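Local coordinates for protein tRNA endonuclease VMS1 (Saccharomyces cerevisiae, PDB 5WHG) that cleaves polypeptidyl-tRNAs downstream of ribosome-associated quality control, releasing incompletely synthesized polypeptides for degradation, at residues A[341-345]-A[356-361]; A[248-252]-A[303-307]. All coordinates share one frame; numbering follows the deposited sequence.

Interaction 1: residues A[341-345]-A[356-361]; sequences SFPFT and KAWCEL
The ring of Phe344 lies across the side of the helical turn 356-361, with CG of Glu360 over the middle of one face. This is a CH-pi contact, 3.5 Å from Glu360 CG to the centroid of the Phe344 ring and 15° off the ring normal. The aliphatic part of the glutamate runs past the ring in the opposite direction, its CG anti to the backbone N (chi1 178°); the chain bends at chi2, and the carboxylate plane stands 76° from that of the ring. Its polar end looks outside the contact: OE1 of Glu360 is hydrogen-bonded to Tyr179 OH and forms a salt bridge with Lys365 NZ. Leu361 meets the same ring in its plane, with CG 3.6 Å from Phe344 CZ. A methyl of this leucine, CD2, also packs against the proline, 3.7 Å from Pro343 CD. On the opposite face of the Phe344 ring sits CB of Phe342, offset toward the rim. Phe342 itself sends CE1 to within 3.5 Å of Ala357 CB. No hydrogen bond joins the two segments; the join is made mainly by CH-pi and apolar contacts. It lays the loop between strand 339-340 and helix 351-362 back onto that helix. Loop and helix both touch the mixed sheet: Phe342 and Ala357 meet Met212 of strand 207-214, and Leu361 meets Phe314 of strand 313-316.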
loop_
_atom_site.group_PDB
_atom_site.type_symbol
_atom_site.label_atom_id
_atom_site.label_comp_id
_atom_site.label_asym_id
_atom_site.label_seq_id
_atom_site.Cartn_x
_atom_site.Cartn_y
_atom_site.Cartn_z
ATOM N N SER A 341 10.891 3.137 2.251
ATOM C CA SER A 341 10.695 4.399 1.561
ATOM C C SER A 341 9.712 4.251 0.405
ATOM O O SER A 341 9.482 3.161 -0.126
ATOM C CB SER A 341 12.017 4.919 1.017
ATOM O OG SER A 341 12.796 5.414 2.074
ATOM N N PHE A 342 9.138 5.376 0.016
ATOM C CA PHE A 342 8.476 5.472 -1.277
ATOM C C PHE A 342 9.533 5.532 -2.376
ATOM O O PHE A 342 10.423 6.386 -2.323
ATOM C CB PHE A 342 7.594 6.719 -1.342
ATOM C CG PHE A 342 6.341 6.642 -0.509
ATOM C CD1 PHE A 342 5.165 6.141 -1.048
ATOM C CD2 PHE A 342 6.324 7.114 0.794
ATOM C CE1 PHE A 342 3.991 6.104 -0.309
ATOM C CE2 PHE A 342 5.147 7.072 1.559
ATOM C CZ PHE A 342 3.983 6.574 1.001
ATOM N N PRO A 343 9.474 4.662 -3.383
ATOM C CA PRO A 343 10.502 4.685 -4.437
ATOM C C PRO A 343 10.342 5.826 -5.441
ATOM O O PRO A 343 10.777 5.715 -6.589
ATOM C CB PRO A 343 10.333 3.319 -5.110
ATOM C CG PRO A 343 8.901 2.999 -4.909
ATOM C CD PRO A 343 8.550 3.524 -3.540
ATOM N N PHE A 344 9.736 6.930 -5.027
ATOM C CA PHE A 344 9.570 8.082 -5.902
ATOM C C PHE A 344 9.297 9.289 -5.028
ATOM O O PHE A 344 8.758 9.155 -3.929
ATOM C CB PHE A 344 8.423 7.874 -6.888
ATOM C CG PHE A 344 7.259 7.192 -6.275
ATOM C CD1 PHE A 344 6.367 7.902 -5.487
ATOM C CD2 PHE A 344 7.082 5.827 -6.436
ATOM C CE1 PHE A 344 5.302 7.266 -4.884
ATOM C CE2 PHE A 344 6.021 5.181 -5.844
ATOM C CZ PHE A 344 5.124 5.901 -5.062
ATOM N N THR A 345 9.666 10.470 -5.518
ATOM C CA THR A 345 9.399 11.670 -4.738
ATOM C C THR A 345 7.900 11.884 -4.583
ATOM O O THR A 345 7.090 11.439 -5.405
ATOM C CB THR A 345 10.028 12.901 -5.374
ATOM O OG1 THR A 345 9.413 13.128 -6.645
ATOM C CG2 THR A 345 11.517 12.691 -5.546
ATOM N N LYS A 356 -2.351 9.444 -4.464
ATOM C CA LYS A 356 -1.437 9.550 -5.598
ATOM C C LYS A 356 -0.323 8.528 -5.461
ATOM O O LYS A 356 -0.056 7.747 -6.381
ATOM C CB LYS A 356 -0.870 10.980 -5.695
ATOM C CG LYS A 356 0.137 11.261 -6.860
ATOM C CD LYS A 356 1.628 10.999 -6.485
ATOM C CE LYS A 356 2.512 10.728 -7.720
ATOM N NZ LYS A 356 3.922 10.364 -7.387
ATOM N N ALA A 357 0.323 8.510 -4.295
ATOM C CA ALA A 357 1.392 7.557 -4.040
ATOM C C ALA A 357 0.910 6.128 -4.230
ATOM O O ALA A 357 1.592 5.317 -4.864
ATOM C CB ALA A 357 1.936 7.763 -2.631
ATOM N N TRP A 358 -0.268 5.798 -3.688
ATOM C CA TRP A 358 -0.759 4.427 -3.803
ATOM C C TRP A 358 -1.000 4.044 -5.258
ATOM O O TRP A 358 -0.585 2.968 -5.701
ATOM C CB TRP A 358 -2.038 4.219 -2.987
ATOM C CG TRP A 358 -2.483 2.779 -3.036
ATOM C CD1 TRP A 358 -3.643 2.290 -3.569
ATOM C CD2 TRP A 358 -1.746 1.640 -2.565
ATOM N NE1 TRP A 358 -3.685 0.916 -3.444
ATOM C CE2 TRP A 358 -2.532 0.490 -2.838
ATOM C CE3 TRP A 358 -0.502 1.479 -1.938
ATOM C CZ2 TRP A 358 -2.113 -0.811 -2.498
ATOM C CZ3 TRP A 358 -0.082 0.186 -1.607
ATOM C CH2 TRP A 358 -0.896 -0.945 -1.886
ATOM N N CYS A 359 -1.673 4.907 -6.021
ATOM C CA CYS A 359 -1.909 4.581 -7.427
ATOM C C CYS A 359 -0.595 4.429 -8.175
ATOM O O CYS A 359 -0.476 3.578 -9.061
ATOM C CB CYS A 359 -2.779 5.639 -8.099
ATOM S SG CYS A 359 -4.501 5.640 -7.566
ATOM N N GLU A 360 0.408 5.231 -7.808
ATOM C CA GLU A 360 1.747 5.120 -8.384
ATOM C C GLU A 360 2.443 3.800 -8.027
ATOM O O GLU A 360 3.295 3.336 -8.790
ATOM C CB GLU A 360 2.594 6.305 -7.925
ATOM C CG GLU A 360 4.018 6.285 -8.408
ATOM C CD GLU A 360 4.099 6.180 -9.908
ATOM O OE1 GLU A 360 4.924 5.378 -10.393
ATOM O OE2 GLU A 360 3.326 6.887 -10.599
ATOM N N LEU A 361 2.129 3.187 -6.879
ATOM C CA LEU A 361 2.747 1.904 -6.539
ATOM C C LEU A 361 1.963 0.695 -7.047
ATOM O O LEU A 361 2.552 -0.377 -7.252
ATOM C CB LEU A 361 2.900 1.758 -5.022
ATOM C CG LEU A 361 3.915 2.566 -4.210
ATOM C CD1 LEU A 361 3.438 2.682 -2.763
ATOM C CD2 LEU A 361 5.283 1.910 -4.258
#

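Interaction 2: residues A[248-252]-A[303-307]; sequences FLEHK and WEPYL
Tyr306 OH donates a hydrogen bond to Glu250 OE2 at 2.5 Å, approaching the oxygen on its anti side and 20° out of the carboxylate plane. The two side chains cross at about a right angle, and the carboxylate stands steeply to the phenol ring, with OE2 near the plane of that ring at its edge. Arg77 adds a long, weak ion pair to the same oxygen; its positive charge would be expected to favour the ionised carboxylate. CG of Glu250 also lies beside the tyrosine, 3.3 Å from Tyr306 CE2.

This glutamate serves two aromatic residues. The backbone sets CB over one face of the Trp303 indole, offset toward the rim; CG beside the backbone N (chi1 -43°) and a bend at chi2 then carry the carboxylate to Tyr306. The closest approach to the indole is 3.4 Å, from Glu250 CB to Trp303 CZ2. CG makes a looser, off-centre CH-pi contact, 4.2 Å from Glu250 CG to the centroid of the five-membered ring of Trp303.

Leu249 and Glu250 both face Ile222 of strand 217-224, a pattern that fits a classic beta bulge in the edge strand 247-255. There the chain turns a corner, and both side chains set out toward segment 303-307. Trp303 occupies the N-cap position of helix 304-308, and Tyr306 follows about one turn later, which presents both rings to the bulge.

Beyond it, the chain passes the rim of the indole, with Lys252 N near the ring plane 3.9 Å from Trp303 CH2. Leu249 contributes a more distant apolar contact, 4.4 Å from its CD1 to Tyr306 CE1. Helix 66-76, which carries the zinc ligand His68, covers this site through Lys73 and Leu76.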
loop_
_atom_site.group_PDB
_atom_site.type_symbol
_atom_site.label_atom_id
_atom_site.label_comp_id
_atom_site.label_asym_id
_atom_site.label_seq_id
_atom_site.Cartn_x
_atom_site.Cartn_y
_atom_site.Cartn_z
ATOM N N PHE A 248 -9.391 3.539 1.501
ATOM C CA PHE A 248 -8.664 3.818 2.738
ATOM C C PHE A 248 -9.538 3.374 3.903
ATOM O O PHE A 248 -10.538 4.017 4.210
ATOM C CB PHE A 248 -8.296 5.298 2.870
ATOM C CG PHE A 248 -7.049 5.713 2.110
ATOM C CD1 PHE A 248 -6.210 4.773 1.523
ATOM C CD2 PHE A 248 -6.727 7.066 1.977
ATOM C CE1 PHE A 248 -5.072 5.166 0.811
ATOM C CE2 PHE A 248 -5.593 7.475 1.274
ATOM C CZ PHE A 248 -4.762 6.524 0.688
ATOM N N LEU A 249 -9.155 2.273 4.552
ATOM C CA LEU A 249 -9.910 1.783 5.694
ATOM C C LEU A 249 -9.845 2.772 6.844
ATOM O O LEU A 249 -10.841 2.985 7.541
ATOM C CB LEU A 249 -9.388 0.405 6.115
ATOM C CG LEU A 249 -9.432 -0.691 5.037
ATOM C CD1 LEU A 249 -9.100 -2.047 5.602
ATOM C CD2 LEU A 249 -10.795 -0.730 4.390
ATOM N N GLU A 250 -8.682 3.381 7.062
ATOM C CA GLU A 250 -8.550 4.518 7.962
ATOM C C GLU A 250 -7.674 5.570 7.295
ATOM O O GLU A 250 -6.884 5.271 6.395
ATOM C CB GLU A 250 -7.952 4.118 9.313
ATOM C CG GLU A 250 -8.479 2.823 9.923
ATOM C CD GLU A 250 -9.850 2.939 10.585
ATOM O OE1 GLU A 250 -10.436 4.041 10.577
ATOM O OE2 GLU A 250 -10.340 1.914 11.115
ATOM N N HIS A 251 -7.819 6.815 7.737
ATOM C CA HIS A 251 -6.957 7.878 7.233
ATOM C C HIS A 251 -7.018 9.039 8.205
ATOM O O HIS A 251 -8.082 9.336 8.749
ATOM C CB HIS A 251 -7.376 8.349 5.836
ATOM C CG HIS A 251 -8.670 9.086 5.835
ATOM N ND1 HIS A 251 -8.744 10.461 5.906
ATOM C CD2 HIS A 251 -9.946 8.636 5.834
ATOM C CE1 HIS A 251 -10.011 10.825 5.935
ATOM N NE2 HIS A 251 -10.759 9.738 5.889
ATOM N N LYS A 252 -5.875 9.687 8.418
ATOM C CA LYS A 252 -5.782 10.836 9.306
ATOM C C LYS A 252 -4.818 11.841 8.698
ATOM O O LYS A 252 -3.852 11.448 8.036
ATOM C CB LYS A 252 -5.307 10.419 10.709
ATOM C CG LYS A 252 -6.024 11.129 11.861
ATOM C CD LYS A 252 -7.266 10.345 12.293
ATOM C CE LYS A 252 -8.138 11.141 13.269
ATOM N NZ LYS A 252 -9.361 10.391 13.705
ATOM N N TRP A 303 -3.838 2.431 15.364
ATOM C CA TRP A 303 -3.928 1.539 14.217
ATOM C C TRP A 303 -3.110 0.273 14.398
ATOM O O TRP A 303 -2.947 -0.489 13.442
ATOM C CB TRP A 303 -3.487 2.258 12.936
ATOM C CG TRP A 303 -4.411 3.322 12.477
ATOM C CD1 TRP A 303 -5.655 3.611 12.969
ATOM C CD2 TRP A 303 -4.157 4.276 11.441
ATOM N NE1 TRP A 303 -6.206 4.683 12.279
ATOM C CE2 TRP A 303 -5.301 5.114 11.345
ATOM C CE3 TRP A 303 -3.078 4.507 10.582
ATOM C CZ2 TRP A 303 -5.394 6.149 10.415
ATOM C CZ3 TRP A 303 -3.178 5.535 9.641
ATOM C CH2 TRP A 303 -4.327 6.343 9.566
ATOM N N GLU A 304 -2.607 0.030 15.601
ATOM C CA GLU A 304 -1.771 -1.137 15.880
ATOM C C GLU A 304 -2.313 -2.450 15.315
ATOM O O GLU A 304 -1.519 -3.212 14.737
ATOM C CB GLU A 304 -1.558 -1.186 17.402
ATOM C CG GLU A 304 -0.793 -2.388 17.976
ATOM C CD GLU A 304 -0.509 -2.208 19.482
ATOM O OE1 GLU A 304 0.645 -2.432 19.916
ATOM O OE2 GLU A 304 -1.438 -1.811 20.228
ATOM N N PRO A 305 -3.607 -2.789 15.440
ATOM C CA PRO A 305 -4.058 -4.071 14.856
ATOM C C PRO A 305 -3.881 -4.118 13.354
ATOM O O PRO A 305 -3.453 -5.149 12.818
ATOM C CB PRO A 305 -5.541 -4.148 15.255
ATOM C CG PRO A 305 -5.683 -3.227 16.410
ATOM C CD PRO A 305 -4.680 -2.139 16.221
ATOM N N TYR A 306 -4.213 -3.014 12.668
ATOM C CA TYR A 306 -3.948 -2.875 11.230
ATOM C C TYR A 306 -2.464 -3.017 10.895
ATOM O O TYR A 306 -2.109 -3.708 9.931
ATOM C CB TYR A 306 -4.423 -1.513 10.729
ATOM C CG TYR A 306 -5.898 -1.261 10.733
ATOM C CD1 TYR A 306 -6.748 -2.001 9.929
ATOM C CD2 TYR A 306 -6.438 -0.245 11.496
ATOM C CE1 TYR A 306 -8.093 -1.759 9.902
ATOM C CE2 TYR A 306 -7.788 0.014 11.465
ATOM C CZ TYR A 306 -8.610 -0.753 10.666
ATOM O OH TYR A 306 -9.961 -0.508 10.614
ATOM N N LEU A 307 -1.587 -2.308 11.641
ATOM C CA LEU A 307 -0.155 -2.254 11.323
ATOM C C LEU A 307 0.521 -3.616 11.462
ATOM O O LEU A 307 1.442 -3.933 10.700
ATOM C CB LEU A 307 0.562 -1.216 12.199
ATOM C CG LEU A 307 0.181 0.251 11.882
ATOM C CD1 LEU A 307 0.737 1.311 12.879
ATOM C CD2 LEU A 307 0.572 0.609 10.455
#

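Both contacts belong to the VLRF1 domain, the part of the protein that mediates binding to the 60S ribosomal subunit. Their centres are 18 Å apart and their nearest atoms about 5 Å apart, without touching. Along the chain they come in series: interaction 2 closes before interaction 1 opens. Interaction 2 sets helix 304-308 against the outermost strand 247-255, whereas interaction 1 closes the loop after the other outermost strand, 339-340, on helix 351-362. Strand 207-214 of the same mixed sheet is touched by residues of both. The chain between the segments of interaction 2 includes the unmodelled 259-289, which holds Gln267, the probable active-site residue, so this contact joins ordered chain on both flanks of that loop.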